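Local structure of Phikz039 (Pseudomonas phage phikz, 3ZBQ) at residues G71-K75 / N143-S147. The protein is a phage-encoded tubulin-like protein (PhuZ) of the tubulin/FtsZ superfamily, modelled here with guanosine-5'-diphosphate in its nucleotide pocket. Sequence-based numbering, arbitrary orientation.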
loop_
_atom_site.group_PDB
_atom_site.type_symbol
_atom_site.label_atom_id
_atom_site.label_comp_id
_atom_site.label_asym_id
_atom_site.label_seq_id
_atom_site.Cartn_x
_atom_site.Cartn_y
_atom_site.Cartn_z
ATOM N N GLY A 71 -15.886 -1.301 8.798
ATOM C CA GLY A 71 -16.542 -0.071 8.385
ATOM C C GLY A 71 -15.764 1.216 8.606
ATOM O O GLY A 71 -16.262 2.142 9.238
ATOM N N LYS A 72 -14.538 1.265 8.085
ATOM C CA LYS A 72 -13.666 2.444 8.160
ATOM C C LYS A 72 -13.245 2.879 9.568
ATOM O O LYS A 72 -12.740 3.989 9.754
ATOM C CB LYS A 72 -14.246 3.615 7.353
ATOM C CG LYS A 72 -14.397 3.288 5.885
ATOM C CD LYS A 72 -14.812 4.522 5.104
ATOM C CE LYS A 72 -14.938 4.216 3.614
ATOM N NZ LYS A 72 -16.047 3.270 3.321
ATOM N N ASP A 73 -13.438 1.998 10.548
ATOM C CA ASP A 73 -12.996 2.267 11.915
ATOM C C ASP A 73 -11.579 1.735 12.073
ATOM O O ASP A 73 -11.380 0.583 12.469
ATOM C CB ASP A 73 -13.928 1.590 12.931
ATOM C CG ASP A 73 -13.711 2.088 14.360
ATOM O OD1 ASP A 73 -12.572 2.480 14.710
ATOM O OD2 ASP A 73 -14.693 2.082 15.134
ATOM N N ARG A 74 -10.599 2.575 11.753
ATOM C CA ARG A 74 -9.191 2.163 11.747
ATOM C C ARG A 74 -8.690 1.737 13.131
ATOM O O ARG A 74 -7.908 0.789 13.253
ATOM C CB ARG A 74 -8.306 3.288 11.196
ATOM C CG ARG A 74 -7.778 3.048 9.797
ATOM C CD ARG A 74 -6.696 4.061 9.403
ATOM N NE ARG A 74 -5.367 3.440 9.258
ATOM C CZ ARG A 74 -4.271 3.861 9.883
ATOM N NH1 ARG A 74 -4.322 4.930 10.668
ATOM N NH2 ARG A 74 -3.112 3.230 9.703
ATOM N N LYS A 75 -9.127 2.439 14.172
ATOM C CA LYS A 75 -8.695 2.100 15.526
ATOM C C LYS A 75 -9.234 0.747 15.968
ATOM O O LYS A 75 -8.490 -0.076 16.506
ATOM C CB LYS A 75 -9.079 3.194 16.517
ATOM C CG LYS A 75 -8.350 4.493 16.262
ATOM C CD LYS A 75 -8.612 5.503 17.362
ATOM C CE LYS A 75 -7.910 6.811 17.055
ATOM N NZ LYS A 75 -8.054 7.800 18.155
ATOM N N ASN A 143 -8.550 8.567 7.794
ATOM C CA ASN A 143 -7.865 7.286 7.623
ATOM C C ASN A 143 -6.655 7.382 6.712
ATOM O O ASN A 143 -5.601 6.816 7.026
ATOM C CB ASN A 143 -8.823 6.206 7.112
ATOM C CG ASN A 143 -9.822 5.779 8.166
ATOM O OD1 ASN A 143 -9.648 6.077 9.353
ATOM N ND2 ASN A 143 -10.872 5.076 7.743
ATOM N N SER A 144 -6.793 8.092 5.589
ATOM C CA SER A 144 -5.666 8.228 4.653
ATOM C C SER A 144 -4.528 9.043 5.275
ATOM O O SER A 144 -3.341 8.729 5.073
ATOM C CB SER A 144 -6.115 8.834 3.313
ATOM O OG SER A 144 -6.974 7.959 2.592
ATOM N N SER A 145 -4.871 10.076 6.046
ATOM C CA SER A 145 -3.840 10.848 6.758
ATOM C C SER A 145 -3.124 9.997 7.801
ATOM O O SER A 145 -1.891 10.056 7.927
ATOM C CB SER A 145 -4.428 12.095 7.421
ATOM O OG SER A 145 -4.992 12.961 6.457
ATOM N N GLY A 146 -3.893 9.216 8.555
ATOM C CA GLY A 146 -3.309 8.284 9.514
ATOM C C GLY A 146 -2.436 7.235 8.839
ATOM O O GLY A 146 -1.381 6.855 9.350
ATOM N N SER A 147 -2.873 6.756 7.681
ATOM C CA SER A 147 -2.078 5.785 6.943
ATOM C C SER A 147 -0.768 6.388 6.488
ATOM O O SER A 147 0.276 5.718 6.522
ATOM C CB SER A 147 -2.854 5.251 5.738
ATOM O OG SER A 147 -3.902 4.398 6.156
HETATM O O HOH W 1 -11.057 5.730 11.619
#
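Lys72 and Asn143 join the loop ahead of helix 74-81 to helix 138-158 beside the nucleotide pocket of a tubulin/FtsZ-type fold. The evidence is one nearly straight hydrogen bond: Asn143 ND2 donates to Lys72 O at 3.0 Å, with an N-H...O angle of 173°. The acceptor lies almost in the plane of the Asn143 amide, whereas the donor is tilted 32° from the carbonyl plane of Lys72. Asn143 ND2 also donates to Gly105 O, so two backbone carbonyls take its two N-H groups, and a water donating to OD1 completes the fixing of the amide's rotation. Beside this side-chain-to-backbone bond, Lys72 CB lies 3.7 Å from Asn143 ND2, while the rest of its chain leads away from helix 138-158; the side chain lies about 4 Å from the bound GDP. Asp73 is the N-cap of helix 74-81, its OD1 accepting from Ala76 N.

At Arg74 the backbone joins in through that same water 1, which accepts from Arg74 N and donates to Asn143 OD1 at 2.7 Å. The Arg74 methylenes run alongside the Asn143 side chain in the opposite direction, with CD 3.6 Å from Asn143 OD1. A bend at chi3 (112°) then carries the guanidinium over the backbone of helix 138-158, Ser147 N lying above one face, offset toward the rim. Arg74 NE is hydrogen-bonded to Ser110 OG and Arg74 NH2 to Thr150 OG1, and the two bonds hold the group in place. Gly146 offers no side chain on the approaching side, and Arg74 NH1 comes within 3.5 Å of Gly146 C.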